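Local coordinates for protein ATP-dependent DNA helicase PIF1 (Candida albicans, PDB 7OTJ) that couples ATP hydrolysis to 5'-3' unwinding of DNA, probably including G-quadruplexes, and is thought to maintain nuclear and mitochondrial genome stability, at residues E235-A238 with E242-M245; K454-T459 with A476-S481. One frame throughout, in Å; residues are numbered along the deposited sequence.

Contact 1: E235-A238 with E242-M245. With K (potassium ion), chain I.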
loop_
_atom_site.group_PDB
_atom_site.type_symbol
_atom_site.label_atom_id
_atom_site.label_comp_id
_atom_site.label_asym_id
_atom_site.label_seq_id
_atom_site.Cartn_x
_atom_site.Cartn_y
_atom_site.Cartn_z
ATOM N N GLU A 235 6.411 12.870 6.321
ATOM C CA GLU A 235 6.762 12.456 7.672
ATOM C C GLU A 235 6.344 11.002 7.881
ATOM O O GLU A 235 5.168 10.659 7.715
ATOM C CB GLU A 235 6.098 13.375 8.701
ATOM C CG GLU A 235 6.437 14.859 8.522
ATOM C CD GLU A 235 5.976 15.728 9.687
ATOM O OE1 GLU A 235 5.783 16.948 9.489
ATOM O OE2 GLU A 235 5.808 15.191 10.801
ATOM N N LEU A 236 7.298 10.159 8.274
ATOM C CA LEU A 236 7.041 8.749 8.539
ATOM C C LEU A 236 7.120 8.483 10.034
ATOM O O LEU A 236 8.069 8.914 10.694
ATOM C CB LEU A 236 8.048 7.857 7.807
ATOM C CG LEU A 236 8.077 7.939 6.283
ATOM C CD1 LEU A 236 9.021 6.893 5.717
ATOM C CD2 LEU A 236 6.676 7.767 5.725
ATOM N N TYR A 237 6.145 7.739 10.555
ATOM C CA TYR A 237 6.115 7.354 11.960
ATOM C C TYR A 237 5.709 5.892 12.072
ATOM O O TYR A 237 5.163 5.302 11.138
ATOM C CB TYR A 237 5.145 8.212 12.770
ATOM C CG TYR A 237 5.446 9.689 12.730
ATOM C CD1 TYR A 237 4.914 10.492 11.737
ATOM C CD2 TYR A 237 6.266 10.280 13.686
ATOM C CE1 TYR A 237 5.186 11.838 11.691
ATOM C CE2 TYR A 237 6.540 11.627 13.646
ATOM C CZ TYR A 237 5.998 12.403 12.646
ATOM O OH TYR A 237 6.271 13.750 12.594
ATOM N N ALA A 238 5.985 5.311 13.237
ATOM C CA ALA A 238 5.658 3.907 13.450
ATOM C C ALA A 238 4.180 3.710 13.764
ATOM O O ALA A 238 3.590 2.701 13.365
ATOM C CB ALA A 238 6.516 3.331 14.576
ATOM N N GLU A 242 0.987 9.084 16.252
ATOM C CA GLU A 242 1.948 10.053 15.726
ATOM C C GLU A 242 1.478 10.621 14.396
ATOM O O GLU A 242 1.512 11.840 14.180
ATOM C CB GLU A 242 3.323 9.409 15.564
ATOM C CG GLU A 242 3.965 8.923 16.840
ATOM C CD GLU A 242 5.055 7.905 16.577
ATOM O OE1 GLU A 242 4.751 6.844 15.987
ATOM O OE2 GLU A 242 6.216 8.164 16.948
ATOM N N VAL A 243 1.030 9.749 13.489
ATOM C CA VAL A 243 0.610 10.199 12.166
ATOM C C VAL A 243 -0.544 11.180 12.291
ATOM O O VAL A 243 -0.539 12.251 11.673
ATOM C CB VAL A 243 0.243 8.991 11.279
ATOM C CG1 VAL A 243 -0.421 9.456 9.997
ATOM C CG2 VAL A 243 1.478 8.181 10.958
ATOM N N ASP A 244 -1.525 10.857 13.137
ATOM C CA ASP A 244 -2.658 11.752 13.335
ATOM C C ASP A 244 -2.234 13.029 14.045
ATOM O O ASP A 244 -2.732 14.114 13.728
ATOM C CB ASP A 244 -3.759 11.035 14.115
ATOM C CG ASP A 244 -4.461 9.987 13.284
ATOM O OD1 ASP A 244 -4.216 9.959 12.062
ATOM O OD2 ASP A 244 -5.250 9.197 13.844
ATOM N N MET A 245 -1.326 12.921 15.015
ATOM C CA MET A 245 -0.843 14.114 15.701
ATOM C C MET A 245 -0.000 14.981 14.771
ATOM O O MET A 245 -0.155 16.208 14.751
ATOM C CB MET A 245 -0.055 13.719 16.947
ATOM C CG MET A 245 -0.932 13.221 18.084
ATOM S SD MET A 245 -2.146 14.450 18.600
ATOM C CE MET A 245 -1.067 15.782 19.124
HETATM K K K I . 7.753 6.278 15.439
#

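Contact 2: K454-T459 with A476-S481. With ALF (tetrafluoroaluminate ion), chain F.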
loop_
_atom_site.group_PDB
_atom_site.type_symbol
_atom_site.label_atom_id
_atom_site.label_comp_id
_atom_site.label_asym_id
_atom_site.label_seq_id
_atom_site.Cartn_x
_atom_site.Cartn_y
_atom_site.Cartn_z
ATOM N N LYS A 454 2.461 1.814 5.644
ATOM C CA LYS A 454 1.876 2.227 4.378
ATOM C C LYS A 454 2.893 2.885 3.457
ATOM O O LYS A 454 2.628 3.018 2.259
ATOM C CB LYS A 454 0.693 3.176 4.623
ATOM C CG LYS A 454 -0.550 2.494 5.212
ATOM C CD LYS A 454 -1.703 3.473 5.466
ATOM C CE LYS A 454 -2.027 4.309 4.227
ATOM N NZ LYS A 454 -3.037 5.386 4.471
ATOM N N SER A 455 4.053 3.288 3.974
ATOM C CA SER A 455 5.095 3.790 3.088
ATOM C C SER A 455 5.791 2.679 2.320
ATOM O O SER A 455 6.378 2.954 1.269
ATOM C CB SER A 455 6.151 4.573 3.872
ATOM O OG SER A 455 6.928 3.704 4.684
ATOM N N GLN A 456 5.735 1.440 2.809
ATOM C CA GLN A 456 6.480 0.360 2.175
ATOM C C GLN A 456 6.037 0.197 0.726
ATOM O O GLN A 456 4.869 -0.097 0.448
ATOM C CB GLN A 456 6.309 -0.941 2.953
ATOM C CG GLN A 456 7.159 -2.075 2.398
ATOM C CD GLN A 456 7.200 -3.286 3.308
ATOM O OE1 GLN A 456 7.379 -3.165 4.516
ATOM N NE2 GLN A 456 7.041 -4.466 2.726
ATOM N N GLY A 457 6.977 0.421 -0.193
ATOM C CA GLY A 457 6.729 0.440 -1.617
ATOM C C GLY A 457 6.857 1.812 -2.242
ATOM O O GLY A 457 7.030 1.912 -3.466
ATOM N N GLN A 458 6.784 2.870 -1.441
ATOM C CA GLN A 458 6.841 4.222 -1.967
ATOM C C GLN A 458 8.285 4.697 -2.087
ATOM O O GLN A 458 9.182 4.230 -1.377
ATOM C CB GLN A 458 6.041 5.180 -1.079
ATOM C CG GLN A 458 4.551 4.860 -1.000
ATOM C CD GLN A 458 3.854 4.963 -2.345
ATOM O OE1 GLN A 458 4.144 5.857 -3.141
ATOM N NE2 GLN A 458 2.931 4.039 -2.607
ATOM N N THR A 459 8.494 5.637 -3.000
ATOM C CA THR A 459 9.748 6.364 -3.134
ATOM C C THR A 459 9.489 7.817 -2.760
ATOM O O THR A 459 8.547 8.433 -3.274
ATOM C CB THR A 459 10.293 6.262 -4.560
ATOM O OG1 THR A 459 10.682 4.910 -4.830
ATOM C CG2 THR A 459 11.489 7.170 -4.740
ATOM N N ALA A 476 12.564 -0.089 10.767
ATOM C CA ALA A 476 13.591 0.921 10.534
ATOM C C ALA A 476 14.100 0.846 9.098
ATOM O O ALA A 476 14.200 1.867 8.409
ATOM C CB ALA A 476 14.736 0.770 11.542
ATOM N N TYR A 477 14.399 -0.366 8.618
ATOM C CA TYR A 477 14.929 -0.524 7.264
ATOM C C TYR A 477 13.971 0.031 6.211
ATOM O O TYR A 477 14.390 0.753 5.299
ATOM C CB TYR A 477 15.239 -1.993 6.973
ATOM C CG TYR A 477 15.692 -2.201 5.551
ATOM C CD1 TYR A 477 16.834 -1.571 5.073
ATOM C CD2 TYR A 477 14.969 -3.004 4.676
ATOM C CE1 TYR A 477 17.245 -1.739 3.768
ATOM C CE2 TYR A 477 15.377 -3.180 3.372
ATOM C CZ TYR A 477 16.514 -2.546 2.922
ATOM O OH TYR A 477 16.923 -2.723 1.622
ATOM N N VAL A 478 12.687 -0.339 6.291
ATOM C CA VAL A 478 11.689 0.196 5.361
ATOM C C VAL A 478 11.650 1.718 5.434
ATOM O O VAL A 478 11.689 2.407 4.408
ATOM C CB VAL A 478 10.303 -0.418 5.636
ATOM C CG1 VAL A 478 9.236 0.273 4.812
ATOM C CG2 VAL A 478 10.314 -1.895 5.326
ATOM N N ALA A 479 11.605 2.263 6.652
ATOM C CA ALA A 479 11.499 3.711 6.821
ATOM C C ALA A 479 12.687 4.422 6.198
ATOM O O ALA A 479 12.524 5.318 5.362
ATOM C CB ALA A 479 11.386 4.064 8.304
ATOM N N LEU A 480 13.898 4.030 6.585
ATOM C CA LEU A 480 15.070 4.729 6.085
ATOM C C LEU A 480 15.306 4.496 4.596
ATOM O O LEU A 480 15.907 5.355 3.943
ATOM C CB LEU A 480 16.298 4.314 6.902
ATOM C CG LEU A 480 16.152 4.588 8.409
ATOM C CD1 LEU A 480 17.364 4.130 9.206
ATOM C CD2 LEU A 480 15.864 6.065 8.656
ATOM N N SER A 481 14.806 3.399 4.030
ATOM C CA SER A 481 15.059 3.092 2.626
ATOM C C SER A 481 14.053 3.732 1.678
ATOM O O SER A 481 14.177 3.561 0.461
ATOM C CB SER A 481 15.082 1.578 2.405
ATOM O OG SER A 481 13.915 0.968 2.918
HETATM AL AL ALF F . 10.489 -1.363 -2.171
HETATM F F1 ALF F . 9.043 -2.204 -2.785
HETATM F F2 ALF F . 11.933 -0.506 -1.564
HETATM F F3 ALF F . 11.316 -2.943 -2.093
HETATM F F4 ALF F . 9.701 0.233 -2.321
HETATM O O HOH W 1 9.365 -1.861 -0.083
#

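Contact 1: E235-A238 with E242-M245
Tyr237 and Glu242 carry this contact. The CB of Glu242 lies 3.5 Å from Tyr237 CB and 3.6 Å from Tyr237 CG, so the two side chains touch near their bases. The backbone of Glu242 covers one face of the ring. The carbonyl carbon of Glu242 stands 4.3 Å above the Tyr237 ring plane, displaced toward the rim. Tyr237 turns its CG away from its own carbonyl carbon (chi1 -58°), which lays the ring against the first turn of helix 240-253, at Glu242. Val243 adds a smaller apolar touch, with its CG2 4.1 Å from Tyr237 CB and oblique to the ring.

Strand 234-237 belongs to the four-stranded parallel sheet of the second RecA-like domain, and helix 240-253 follows it after a tight connection. The contact is the closure of this strand-loop-helix unit, in which the helix packs back on the strand that leads into it.

From the base of Tyr237 the Glu242 chain runs extended past CG (chi2 160°). Its carboxylate is turned 55° from the tyrosine ring. Both oxygens face a potassium ion, with OE1 of Glu242 at 3.1 Å and OE2 of Glu242 at 2.9 Å from the metal. The carboxylate therefore grips the ion with two atoms. Glu242 OE1 also lies 3.4 Å from Ala238 N. The backbone oxygen of Asp466 is a further ligand of the potassium. Thr239 OG1 is hydrogen-bonded to Glu242 OE1, which would limit the rotation of the carboxylate.

Contact 2: K454-T459 with A476-S481
Gln456 reaches across Val478 and meets it along most of its length. The glutamine CB packs 3.7 Å from CG1 of Val478. The next carbon, Gln456 CG, is 4.0 Å from the same methyl. Beyond it the contact passes to the other branch, with Gln456 CD 4.0 Å from Val478 CG2. The amide oxygen comes nearer still, with Gln456 OE1 3.3 Å from Val478 CG2. The two side chains cross at about a right angle. Gln456 sets CG opposite its backbone N (chi1 -175°) and stays extended, which carries the amide past the valine.

The segments match helicase motifs V and VI of superfamily 1, which border the nucleotide site between the two RecA-like domains. The amide of Gln456 is buried and well satisfied there. OE1 accepts from Leu148 N, while NE2 binds both Glu108 OE2 and Ser110 OG, so the group spans the domain interface.

Gln456 is the first residue past the end of helix 452-455. It is the second residue of a type II beta turn from Ser455 to Gln458, closed by the hydrogen bond from Gln458 N to Ser455 O (2.7 Å). Gly457 occupies its third place with positive phi (111°). This turn brings the chain to the tetrafluoroaluminate, a mimic of the phosphate in transfer, where Gly457 CA is 3.1 Å from F4. A water sits 2.4 Å from the aluminium. Arg482, next after 476-481, is hydrogen-bonded to the tetrafluoroaluminate, and its NE is held by Val478 O. On the helix side of Gln456, Ser455 OG adds a loose touch to Val478 CG1 and bonds to Ile452 O.

How the contacts relate
From the N terminus, contact 1 comes first and closes a very short loop of three residues, 239-241. The chain then runs through the antiparallel sheet to which the 2B region contributes before it returns. Contact 2 closes a longer loop, 460-475, which holds strand 463-466. The two follow in series and neither nest nor cross. They meet in space all the same: Leu236 CD2 packs 3.7 Å from Ser455 CB. Strand 463-466, within the loop of contact 2, pairs with strand 234-237 of contact 1. Contact 1 ties an inner strand of the parallel sheet to the helix after it; contact 2 ties the turn after helix 452-455 to helix 475-481, beside the nucleotide site.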